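Local coordinates for protein (5-formylfuran-3-yl)methyl phosphate transaminase (Methanococcus jannaschii, PDB 2Z61) that catalyses the pyridoxal phosphate-dependent transfer of an amino group from alanine to a furancarboxaldehyde phosphate, yielding the precursor of the furan moiety of methanofuran, at residues N91-G97 with R230-S236; Y180-P184 with E212-L216; P166-V170 with N301-G305. One frame throughout, in Å; residues are numbered along the deposited sequence.

Contacts 1 and 2 meet in one sheet, contact 2 through strand 214-219; contact 3 lies apart. The strands of 230-236 and 212-216 are neighbours: Leu-216 N lies 2.8 Å from Ile-235 O, probably as a hydrogen bond, and Val-234 packs on Ile-215, although the two contact centres are about 19 Å apart. Contact 1 carries the link to the active site, since Arg-230 binds the phosphate of the cofactor held on Lys-222. Contact 3 has its centre about 25 Å from that of contact 1, across the middle of the chain, and its nearest atoms stay about 13 Å from contact 2. Along the sequence its segments alternate with those of contact 1 and enclose contact 2.

Contact 1: residues N91-G97 with R230-S236; sequences NIIITGG and RIGYVIS
Ile-92 and Ile-235 lie side by side on one face of an antiparallel strand pair and point the same way, with CG1 against CG1 at 4.0 Å. Further along the same face, Ile-94 turns its CD1 obliquely toward CB of Tyr-233, 4.1 Å away, while its other branch, CG2, runs beside CG1 of Ile-231 at 3.8 Å. The tyrosine takes its CG between its own backbone N and carbonyl carbon (chi1 62°), and its ring leads away from strand 92-95; the hydroxyl is hydrogen-bonded to that of Tyr-79. Helix 69-82 covers this face. On the other face the side chains of Thr-95 and Val-234 cross at a slant, CG2 to CG2, and helix 238-251 packs over Ile-93 and Val-234.

Between the faces, Ile-93 and Val-234 form a hydrogen-bonded pair, each N-H meeting the partner's oxygen in the carbonyl plane. Thr-95 and Gly-232 form the next such pair, with Thr-95 N 2.9 Å from Gly-232 O, but here each N-H approaches from well above the partner's carbonyl plane. Thr-95 OG1 reaches forward to donate to Gly-97 O at 2.7 Å, bracing the inverse gamma turn centred on Gly-96. Gly-232, lacking a side chain, leaves room for the Gly-97 backbone; the CA atoms of Gly-97 and Ile-231 are 4.0 Å apart.

Gly-97, the N-cap of helix 98-109, places its CA over one face of the Arg-230 guanidinium. The arginine bends at chi2 and chi3, and its NH2 bonds both Thr-227 O and the phosphate of the pyridoxal phosphate on Lys-222. An edge strand paired with the antiparallel strand of an otherwise parallel sheet, ending beside the cofactor phosphate, is characteristic of the large domain of fold-type I aminotransferases.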
loop_
_atom_site.group_PDB
_atom_site.type_symbol
_atom_site.label_atom_id
_atom_site.label_comp_id
_atom_site.label_asym_id
_atom_site.label_seq_id
_atom_site.Cartn_x
_atom_site.Cartn_y
_atom_site.Cartn_z
ATOM N N ASN A 91 -10.292 -10.273 14.360
ATOM C CA ASN A 91 -8.885 -10.194 14.750
ATOM C C ASN A 91 -7.968 -10.251 13.537
ATOM O O ASN A 91 -6.755 -10.384 13.675
ATOM C CB ASN A 91 -8.516 -11.353 15.678
ATOM C CG ASN A 91 -9.239 -11.298 16.996
ATOM O OD1 ASN A 91 -9.737 -12.313 17.487
ATOM N ND2 ASN A 91 -9.309 -10.107 17.581
ATOM N N ILE A 92 -8.556 -10.141 12.352
ATOM C CA ILE A 92 -7.804 -10.225 11.110
ATOM C C ILE A 92 -8.063 -9.034 10.190
ATOM O O ILE A 92 -9.192 -8.567 10.072
ATOM C CB ILE A 92 -8.192 -11.516 10.343
ATOM C CG1 ILE A 92 -8.137 -12.719 11.289
ATOM C CG2 ILE A 92 -7.281 -11.716 9.135
ATOM C CD1 ILE A 92 -8.179 -14.069 10.587
ATOM N N ILE A 93 -7.012 -8.532 9.551
ATOM C CA ILE A 93 -7.170 -7.443 8.595
ATOM C C ILE A 93 -6.443 -7.809 7.307
ATOM O O ILE A 93 -5.301 -8.280 7.333
ATOM C CB ILE A 93 -6.612 -6.106 9.103
ATOM C CG1 ILE A 93 -7.438 -5.606 10.286
ATOM C CG2 ILE A 93 -6.680 -5.069 7.994
ATOM C CD1 ILE A 93 -7.112 -4.175 10.689
ATOM N N ILE A 94 -7.120 -7.613 6.180
ATOM C CA ILE A 94 -6.530 -7.910 4.879
ATOM C C ILE A 94 -5.765 -6.657 4.434
ATOM O O ILE A 94 -6.344 -5.574 4.312
ATOM C CB ILE A 94 -7.625 -8.243 3.835
ATOM C CG1 ILE A 94 -8.534 -9.356 4.361
ATOM C CG2 ILE A 94 -6.986 -8.664 2.527
ATOM C CD1 ILE A 94 -7.801 -10.608 4.860
ATOM N N THR A 95 -4.468 -6.802 4.204
ATOM C CA THR A 95 -3.627 -5.667 3.808
ATOM C C THR A 95 -3.202 -5.760 2.345
ATOM O O THR A 95 -3.417 -6.777 1.685
ATOM C CB THR A 95 -2.340 -5.598 4.672
ATOM O OG1 THR A 95 -1.644 -6.851 4.597
ATOM C CG2 THR A 95 -2.676 -5.320 6.120
ATOM N N GLY A 96 -2.583 -4.696 1.847
ATOM C CA GLY A 96 -2.117 -4.694 0.470
ATOM C C GLY A 96 -0.722 -5.276 0.433
ATOM O O GLY A 96 0.244 -4.581 0.132
ATOM N N GLY A 97 -0.618 -6.564 0.748
ATOM C CA GLY A 97 0.674 -7.219 0.784
ATOM C C GLY A 97 1.177 -7.348 2.213
ATOM O O GLY A 97 0.654 -6.708 3.129
ATOM N N ARG A 230 -0.677 -8.414 -4.590
ATOM C CA ARG A 230 -0.582 -7.546 -3.411
ATOM C C ARG A 230 -1.668 -7.782 -2.369
ATOM O O ARG A 230 -2.601 -6.983 -2.220
ATOM C CB ARG A 230 -0.621 -6.067 -3.831
ATOM C CG ARG A 230 0.313 -5.678 -4.969
ATOM C CD ARG A 230 1.730 -5.538 -4.480
ATOM N NE ARG A 230 2.255 -6.842 -4.154
ATOM C CZ ARG A 230 2.997 -7.112 -3.095
ATOM N NH1 ARG A 230 3.325 -6.158 -2.231
ATOM N NH2 ARG A 230 3.372 -8.359 -2.897
ATOM N N ILE A 231 -1.536 -8.864 -1.619
ATOM C CA ILE A 231 -2.512 -9.160 -0.590
ATOM C C ILE A 231 -1.938 -10.054 0.509
ATOM O O ILE A 231 -1.459 -11.156 0.255
ATOM C CB ILE A 231 -3.785 -9.794 -1.211
ATOM C CG1 ILE A 231 -4.700 -10.310 -0.095
ATOM C CG2 ILE A 231 -3.404 -10.901 -2.219
ATOM C CD1 ILE A 231 -6.056 -10.794 -0.598
ATOM N N GLY A 232 -1.957 -9.527 1.730
ATOM C CA GLY A 232 -1.466 -10.254 2.890
ATOM C C GLY A 232 -2.446 -10.013 4.027
ATOM O O GLY A 232 -3.555 -9.532 3.793
ATOM N N TYR A 233 -2.060 -10.339 5.255
ATOM C CA TYR A 233 -2.946 -10.110 6.375
ATOM C C TYR A 233 -2.207 -10.060 7.706
ATOM O O TYR A 233 -1.099 -10.565 7.839
ATOM C CB TYR A 233 -4.043 -11.181 6.395
ATOM C CG TYR A 233 -3.541 -12.598 6.572
ATOM C CD1 TYR A 233 -3.062 -13.038 7.803
ATOM C CD2 TYR A 233 -3.561 -13.508 5.506
ATOM C CE1 TYR A 233 -2.619 -14.348 7.982
ATOM C CE2 TYR A 233 -3.118 -14.828 5.675
ATOM C CZ TYR A 233 -2.652 -15.238 6.922
ATOM O OH TYR A 233 -2.248 -16.534 7.129
ATOM N N VAL A 234 -2.830 -9.425 8.687
ATOM C CA VAL A 234 -2.230 -9.311 10.004
ATOM C C VAL A 234 -3.223 -9.830 11.039
ATOM O O VAL A 234 -4.425 -9.602 10.924
ATOM C CB VAL A 234 -1.862 -7.846 10.318
ATOM C CG1 VAL A 234 -1.183 -7.750 11.670
ATOM C CG2 VAL A 234 -0.939 -7.310 9.233
ATOM N N ILE A 235 -2.716 -10.544 12.036
ATOM C CA ILE A 235 -3.570 -11.077 13.091
ATOM C C ILE A 235 -3.022 -10.660 14.452
ATOM O O ILE A 235 -1.816 -10.736 14.689
ATOM C CB ILE A 235 -3.636 -12.613 13.036
ATOM C CG1 ILE A 235 -4.166 -13.064 11.670
ATOM C CG2 ILE A 235 -4.552 -13.127 14.147
ATOM C CD1 ILE A 235 -4.098 -14.565 11.438
ATOM N N SER A 236 -3.908 -10.213 15.338
ATOM C CA SER A 236 -3.507 -9.795 16.678
ATOM C C SER A 236 -4.750 -9.581 17.550
ATOM O O SER A 236 -5.852 -9.945 17.152
ATOM C CB SER A 236 -2.684 -8.506 16.596
ATOM O OG SER A 236 -2.222 -8.109 17.875
#

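Contact 2: residues Y180-P184 with E212-L216; sequences YENIP and EKTIL
Lys-213 and Tyr-180 slide past each other in opposite directions, and their apolar parts make the first kind of contact. The lysine methylenes pass the edge of the phenol ring, with CG 3.7 Å from Tyr-180 CD2. Thr-214 also approaches that edge, near the ring plane, but its methyl is modelled too close to the ring and the detail there is doubtful. Ala-204 and Phe-207 add further packing against the tyrosine.

Polar contacts gather round the lysine's end. A chi1 of 55° tucks CG in over the backbone, and the bend at chi3 then turns NZ to the last turn of helix 173-182. There NZ donates to Tyr-180 O at 3.2 Å, approaching from above the carbonyl plane; Ile-183 O is 3.0 Å from NZ. A positive charge beside these carbonyls should suit the negative end of the helix dipole. At the other end of the residue, the backbone N of Lys-213 is held by Asp-208.

Lys-213 thus ties the C-terminal end of helix 173-182 to the start of strand 214-219. That helix lies in the connection between neighbouring parallel strands 155-161 and 185-189, which makes a beta-alpha-beta crossover unit.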
loop_
_atom_site.group_PDB
_atom_site.type_symbol
_atom_site.label_atom_id
_atom_site.label_comp_id
_atom_site.label_asym_id
_atom_site.label_seq_id
_atom_site.Cartn_x
_atom_site.Cartn_y
_atom_site.Cartn_z
ATOM N N TYR A 180 8.435 -14.411 24.833
ATOM C CA TYR A 180 7.160 -14.207 25.510
ATOM C C TYR A 180 7.266 -13.960 27.009
ATOM O O TYR A 180 6.344 -13.405 27.606
ATOM C CB TYR A 180 6.216 -15.378 25.243
ATOM C CG TYR A 180 5.628 -15.315 23.857
ATOM C CD1 TYR A 180 6.117 -16.120 22.829
ATOM C CD2 TYR A 180 4.621 -14.400 23.553
ATOM C CE1 TYR A 180 5.622 -16.013 21.532
ATOM C CE2 TYR A 180 4.121 -14.283 22.263
ATOM C CZ TYR A 180 4.625 -15.093 21.256
ATOM O OH TYR A 180 4.128 -14.987 19.975
ATOM N N GLU A 181 8.379 -14.370 27.616
ATOM C CA GLU A 181 8.580 -14.154 29.051
ATOM C C GLU A 181 9.313 -12.830 29.269
ATOM O O GLU A 181 9.085 -12.141 30.262
ATOM C CB GLU A 181 9.430 -15.284 29.666
ATOM C CG GLU A 181 8.673 -16.587 29.966
ATOM C CD GLU A 181 7.589 -16.412 31.022
ATOM O OE1 GLU A 181 6.706 -17.294 31.122
ATOM O OE2 GLU A 181 7.624 -15.401 31.758
ATOM N N ASN A 182 10.173 -12.471 28.321
ATOM C CA ASN A 182 10.992 -11.277 28.460
ATOM C C ASN A 182 10.746 -10.050 27.580
ATOM O O ASN A 182 11.174 -8.947 27.939
ATOM C CB ASN A 182 12.442 -11.712 28.308
ATOM C CG ASN A 182 12.826 -12.738 29.335
ATOM O OD1 ASN A 182 12.898 -12.433 30.517
ATOM N ND2 ASN A 182 13.050 -13.964 28.903
ATOM N N ILE A 183 10.086 -10.217 26.438
ATOM C CA ILE A 183 9.878 -9.085 25.546
ATOM C C ILE A 183 8.423 -8.654 25.431
ATOM O O ILE A 183 7.544 -9.467 25.193
ATOM C CB ILE A 183 10.444 -9.421 24.150
ATOM C CG1 ILE A 183 11.905 -9.861 24.299
ATOM C CG2 ILE A 183 10.329 -8.213 23.221
ATOM C CD1 ILE A 183 12.546 -10.359 23.030
ATOM N N PRO A 184 8.151 -7.354 25.603
ATOM C CA PRO A 184 6.768 -6.875 25.517
ATOM C C PRO A 184 5.969 -7.208 24.253
ATOM O O PRO A 184 4.778 -7.496 24.336
ATOM C CB PRO A 184 6.898 -5.370 25.782
ATOM C CG PRO A 184 8.325 -5.060 25.446
ATOM C CD PRO A 184 9.079 -6.256 25.925
ATOM N N GLU A 212 -2.037 -11.920 22.968
ATOM C CA GLU A 212 -1.927 -10.894 23.993
ATOM C C GLU A 212 -0.765 -9.965 23.701
ATOM O O GLU A 212 -0.868 -8.750 23.884
ATOM C CB GLU A 212 -1.717 -11.537 25.364
ATOM C CG GLU A 212 -2.866 -12.424 25.818
ATOM C CD GLU A 212 -2.591 -13.109 27.148
ATOM O OE1 GLU A 212 -3.467 -13.875 27.612
ATOM O OE2 GLU A 212 -1.501 -12.883 27.727
ATOM N N LYS A 213 0.348 -10.535 23.254
ATOM C CA LYS A 213 1.523 -9.731 22.962
ATOM C C LYS A 213 2.192 -10.075 21.632
ATOM O O LYS A 213 3.383 -9.835 21.442
ATOM C CB LYS A 213 2.527 -9.857 24.110
ATOM C CG LYS A 213 2.927 -11.287 24.434
ATOM C CD LYS A 213 3.689 -11.371 25.753
ATOM C CE LYS A 213 4.802 -10.339 25.829
ATOM N NZ LYS A 213 5.503 -10.354 27.144
ATOM N N THR A 214 1.427 -10.641 20.708
ATOM C CA THR A 214 1.992 -10.965 19.410
ATOM C C THR A 214 1.193 -10.386 18.248
ATOM O O THR A 214 -0.027 -10.220 18.324
ATOM C CB THR A 214 2.118 -12.499 19.168
ATOM O OG1 THR A 214 1.110 -12.930 18.248
ATOM C CG2 THR A 214 1.964 -13.262 20.451
ATOM N N ILE A 215 1.910 -10.052 17.184
ATOM C CA ILE A 215 1.296 -9.551 15.967
ATOM C C ILE A 215 1.838 -10.502 14.914
ATOM O O ILE A 215 3.041 -10.586 14.697
ATOM C CB ILE A 215 1.715 -8.111 15.638
ATOM C CG1 ILE A 215 1.384 -7.197 16.820
ATOM C CG2 ILE A 215 0.972 -7.640 14.397
ATOM C CD1 ILE A 215 1.660 -5.724 16.575
ATOM N N LEU A 216 0.939 -11.248 14.296
ATOM C CA LEU A 216 1.309 -12.233 13.301
ATOM C C LEU A 216 1.122 -11.675 11.892
ATOM O O LEU A 216 0.065 -11.138 11.542
ATOM C CB LEU A 216 0.457 -13.489 13.511
ATOM C CG LEU A 216 0.844 -14.809 12.843
ATOM C CD1 LEU A 216 -0.042 -15.914 13.394
ATOM C CD2 LEU A 216 0.706 -14.707 11.328
#

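Contact 3: residues P166-V170 with N301-G305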
loop_
_atom_site.group_PDB
_atom_site.type_symbol
_atom_site.label_atom_id
_atom_site.label_comp_id
_atom_site.label_asym_id
_atom_site.label_seq_id
_atom_site.Cartn_x
_atom_site.Cartn_y
_atom_site.Cartn_z
ATOM N N PRO A 166 17.404 -14.134 4.921
ATOM C CA PRO A 166 18.142 -14.960 4.024
ATOM C C PRO A 166 18.502 -16.393 4.458
ATOM O O PRO A 166 18.946 -17.202 3.522
ATOM C CB PRO A 166 19.449 -14.181 3.923
ATOM C CG PRO A 166 19.637 -13.611 5.277
ATOM C CD PRO A 166 18.261 -13.398 5.835
ATOM N N LEU A 167 18.435 -16.839 5.688
ATOM C CA LEU A 167 18.889 -18.165 6.120
ATOM C C LEU A 167 18.163 -19.415 5.633
ATOM O O LEU A 167 18.798 -20.434 5.387
ATOM C CB LEU A 167 18.958 -18.188 7.648
ATOM C CG LEU A 167 19.898 -17.140 8.252
ATOM C CD1 LEU A 167 19.710 -17.056 9.759
ATOM C CD2 LEU A 167 21.332 -17.503 7.908
ATOM N N GLY A 168 16.846 -19.359 5.492
ATOM C CA GLY A 168 16.123 -20.539 5.050
ATOM C C GLY A 168 15.937 -21.518 6.199
ATOM O O GLY A 168 15.547 -22.665 6.005
ATOM N N GLU A 169 16.210 -21.051 7.408
ATOM C CA GLU A 169 16.097 -21.883 8.594
ATOM C C GLU A 169 14.823 -21.600 9.375
ATOM O O GLU A 169 14.189 -20.563 9.192
ATOM C CB GLU A 169 17.311 -21.647 9.495
ATOM C CG GLU A 169 18.631 -22.054 8.867
ATOM C CD GLU A 169 19.829 -21.602 9.682
ATOM O OE1 GLU A 169 19.861 -21.861 10.903
ATOM O OE2 GLU A 169 20.744 -20.989 9.098
ATOM N N VAL A 170 14.451 -22.534 10.242
ATOM C CA VAL A 170 13.272 -22.388 11.086
ATOM C C VAL A 170 13.788 -22.030 12.475
ATOM O O VAL A 170 14.716 -22.665 12.973
ATOM C CB VAL A 170 12.475 -23.714 11.177
ATOM C CG1 VAL A 170 11.330 -23.566 12.162
ATOM C CG2 VAL A 170 11.935 -24.097 9.813
ATOM N N ASN A 301 23.815 -24.501 7.789
ATOM C CA ASN A 301 23.351 -25.151 9.007
ATOM C C ASN A 301 21.870 -25.360 8.987
ATOM O O ASN A 301 21.161 -24.473 9.496
ATOM C CB ASN A 301 23.008 -24.192 10.059
ATOM C CG ASN A 301 24.108 -23.252 10.399
ATOM O OD1 ASN A 301 25.164 -23.672 10.876
ATOM N ND2 ASN A 301 23.895 -21.970 10.154
ATOM N N ASN A 302 21.361 -26.456 8.527
ATOM C CA ASN A 302 19.918 -26.669 8.492
ATOM C C ASN A 302 18.844 -25.877 7.723
ATOM O O ASN A 302 17.726 -25.700 8.194
ATOM C CB ASN A 302 19.354 -27.229 9.835
ATOM C CG ASN A 302 18.409 -28.433 9.596
ATOM O OD1 ASN A 302 18.576 -29.196 8.641
ATOM N ND2 ASN A 302 17.431 -28.607 10.489
ATOM N N PRO A 303 19.173 -25.436 6.487
ATOM C CA PRO A 303 18.146 -24.723 5.720
ATOM C C PRO A 303 17.023 -25.684 5.287
ATOM O O PRO A 303 17.236 -26.561 4.440
ATOM C CB PRO A 303 18.935 -24.147 4.540
ATOM C CG PRO A 303 19.989 -25.206 4.292
ATOM C CD PRO A 303 20.432 -25.539 5.720
ATOM N N ILE A 304 15.843 -25.539 5.895
ATOM C CA ILE A 304 14.715 -26.392 5.544
ATOM C C ILE A 304 13.428 -25.664 5.146
ATOM O O ILE A 304 12.362 -26.282 5.090
ATOM C CB ILE A 304 14.367 -27.353 6.710
ATOM C CG1 ILE A 304 14.016 -26.537 7.958
ATOM C CG2 ILE A 304 15.540 -28.293 6.991
ATOM C CD1 ILE A 304 13.623 -27.364 9.163
ATOM N N GLY A 305 13.519 -24.366 4.863
ATOM C CA GLY A 305 12.326 -23.623 4.495
ATOM C C GLY A 305 12.546 -22.505 3.495
ATOM O O GLY A 305 13.676 -22.222 3.098
HETATM O O HOH W 1 22.674 -21.917 7.568
HETATM O O HOH W 2 16.785 -24.401 10.890
#
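The carboxylate of Glu-169 and the side-chain amide of Asn-301 meet with their planes 63° apart, so the two flat groups do not stack. Instead Asn-301 ND2 points almost straight at one carboxylate oxygen, OE2, in a long and weak hydrogen bond of 3.5 Å. Water 1 reinforces it, donating to Glu-169 OE2 and accepting from Asn-301 N. CB of Asn-301 is modelled too close to its own carbonyl group, so the placing of the amide, and with it the weak bond, is doubtful.

Segment 166-170 belongs to the loop with the Asn-Pro-X-Gly signature of class I aminotransferases, whose Asn-Pro bond, before Pro-166, is cis; segment 301-305 leads into strand 308-309 of the C-terminal small domain. The contact thus joins the two domains of the subunit.

Its centre is the carbonyl of Gly-168, a residue in a left-handed backbone conformation (phi 79°) that glycine readily adopts. One oxygen receives two successive amides: Gly-305 N at 2.9 Å, tilted moderately from the carbonyl plane, and Ile-304 N, whose strongly bent bond is weak. Pro-303 CA also lies 3.3 Å from Gly-168 O, and the proline ring packs on Leu-290 of helix 269-295.

Beyond the carbonyl of Gly-168, the side chains of Val-170 and Ile-304 meet at about a right angle. Val-170 CG2, beside its own backbone N, touches CG1 of Ile-304 at 3.7 Å. A second bridge closes the contact: water 2 accepts from Val-170 N and donates to Asn-302 O, each 3.1 Å from the water oxygen.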